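Long-range contact in putative sortase (Streptococcus pneumoniae, PDB 2W1J), which probably catalyses the transpeptidation that covalently joins pilin subunits during assembly of the pneumococcal pilus fibre, as a class C sortase: residues Ala28-Asn32 with Ser100-Gly104. Numbering follows the deposited sequence.
Sequences AQAFN and SLPIG
In this sortase beta-barrel, the C-terminal end of helix 18-33, the second helix of the chain, docks on the loop between strands 93-95 and 108-113. Residues 28-32 are regular alpha-helix, with Asn-32 N hydrogen-bonded to Ala-28 O at 3.0 Å; residues 100-104 are irregular, with an inverse gamma turn centred on Pro-102 and closed by Ile-103 N to Leu-101 O at 2.8 Å. The CA atoms of Asn-32 and Ser-100 approach to 5.7 Å. Ala-28 points its CB at the loop, 4.1 Å from Leu-101 CD1 and 4.0 Å from Ile-103 CD1, while Met-59 and Leu-60 also touch this methyl. Gln-29 starts away, but its t, p rotamer folds the amide back: OE1 lies 3.6 Å from Ile-103 CD1, and NE2 hydrogen-bonds to Asp-33 and to water 1. Phe-31, chi1 t, meets Leu-101 (chi1 m, chi2 t) obliquely, CD1 to CD1 at 3.5 Å. Asn-32, chi1 m with chi2 near 0°, makes both direct hydrogen bonds, its amide pairing with the backbone of one residue: Leu-101 N gives to Asn-32 OD1 at 2.8 Å, and Asn-32 ND2 gives to Leu-101 O at 3.1 Å. That carboxamide side chain thus reads the loop much as a neighbouring peptide would. Water 1 completes the seam, accepting from Asn-32 ND2 at 3.0 Å and donating to Gly-104 O at 2.8 Å.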
loop_
_atom_site.group_PDB
_atom_site.type_symbol
_atom_site.label_atom_id
_atom_site.label_comp_id
_atom_site.label_asym_id
_atom_site.label_seq_id
_atom_site.Cartn_x
_atom_site.Cartn_y
_atom_site.Cartn_z
ATOM N N ALA A 28 14.036 7.477 -2.102
ATOM C CA ALA A 28 12.635 7.336 -1.716
ATOM C C ALA A 28 12.201 8.538 -0.885
ATOM O O ALA A 28 11.097 9.065 -1.066
ATOM C CB ALA A 28 12.411 6.043 -0.933
ATOM N N GLN A 29 13.071 8.979 0.024
ATOM C CA GLN A 29 12.748 10.129 0.858
ATOM C C GLN A 29 12.597 11.392 0.014
ATOM O O GLN A 29 11.714 12.216 0.259
ATOM C CB GLN A 29 13.806 10.344 1.946
ATOM C CG GLN A 29 13.351 11.330 2.997
ATOM C CD GLN A 29 12.134 10.809 3.738
ATOM O OE1 GLN A 29 12.197 9.760 4.372
ATOM N NE2 GLN A 29 11.023 11.519 3.636
ATOM N N ALA A 30 13.496 11.565 -0.949
ATOM C CA ALA A 30 13.441 12.727 -1.827
ATOM C C ALA A 30 12.133 12.728 -2.611
ATOM O O ALA A 30 11.510 13.773 -2.797
ATOM C CB ALA A 30 14.627 12.728 -2.783
ATOM N N PHE A 31 11.728 11.556 -3.092
ATOM C CA PHE A 31 10.471 11.422 -3.810
ATOM C C PHE A 31 9.284 11.838 -2.936
ATOM O O PHE A 31 8.408 12.588 -3.369
ATOM C CB PHE A 31 10.335 9.976 -4.285
ATOM C CG PHE A 31 9.091 9.705 -5.085
ATOM C CD1 PHE A 31 7.884 9.466 -4.451
ATOM C CD2 PHE A 31 9.132 9.687 -6.468
ATOM C CE1 PHE A 31 6.737 9.201 -5.180
ATOM C CE2 PHE A 31 7.988 9.433 -7.204
ATOM C CZ PHE A 31 6.792 9.194 -6.560
ATOM N N ASN A 32 9.240 11.335 -1.706
ATOM C CA ASN A 32 8.164 11.723 -0.798
ATOM C C ASN A 32 8.185 13.207 -0.440
ATOM O O ASN A 32 7.135 13.855 -0.383
ATOM C CB ASN A 32 8.180 10.872 0.472
ATOM C CG ASN A 32 7.410 9.584 0.307
ATOM O OD1 ASN A 32 6.952 9.277 -0.794
ATOM N ND2 ASN A 32 7.281 8.816 1.389
ATOM N N SER A 100 2.048 8.824 -0.937
ATOM C CA SER A 100 3.419 8.674 -0.456
ATOM C C SER A 100 3.917 7.248 -0.660
ATOM O O SER A 100 3.146 6.283 -0.496
ATOM C CB SER A 100 3.483 8.969 1.042
ATOM O OG SER A 100 2.917 10.223 1.375
ATOM N N LEU A 101 5.203 7.101 -0.976
ATOM C CA LEU A 101 5.820 5.781 -0.907
ATOM C C LEU A 101 5.781 5.258 0.522
ATOM O O LEU A 101 5.819 6.047 1.482
ATOM C CB LEU A 101 7.266 5.851 -1.372
ATOM C CG LEU A 101 7.469 6.298 -2.819
ATOM C CD1 LEU A 101 8.951 6.456 -3.105
ATOM C CD2 LEU A 101 6.849 5.268 -3.764
ATOM N N PRO A 102 5.701 3.926 0.676
ATOM C CA PRO A 102 5.483 3.331 1.996
ATOM C C PRO A 102 6.787 3.234 2.783
ATOM O O PRO A 102 7.318 2.142 3.023
ATOM C CB PRO A 102 4.911 1.948 1.659
ATOM C CG PRO A 102 5.534 1.616 0.330
ATOM C CD PRO A 102 5.585 2.929 -0.408
ATOM N N ILE A 103 7.269 4.398 3.211
ATOM C CA ILE A 103 8.456 4.506 4.057
ATOM C C ILE A 103 8.182 5.292 5.341
ATOM O O ILE A 103 9.081 5.493 6.151
ATOM C CB ILE A 103 9.645 5.142 3.306
ATOM C CG1 ILE A 103 9.311 6.577 2.885
ATOM C CG2 ILE A 103 10.011 4.292 2.108
ATOM C CD1 ILE A 103 10.498 7.380 2.335
ATOM N N GLY A 104 6.941 5.722 5.536
ATOM C CA GLY A 104 6.553 6.427 6.755
ATOM C C GLY A 104 7.174 7.797 6.890
ATOM O O GLY A 104 7.852 8.285 5.977
HETATM O O HOH W 1 8.402 10.055 3.857
HETATM O O HOH W 2 10.791 8.091 6.052
HETATM O O HOH W 3 4.952 12.003 1.012
#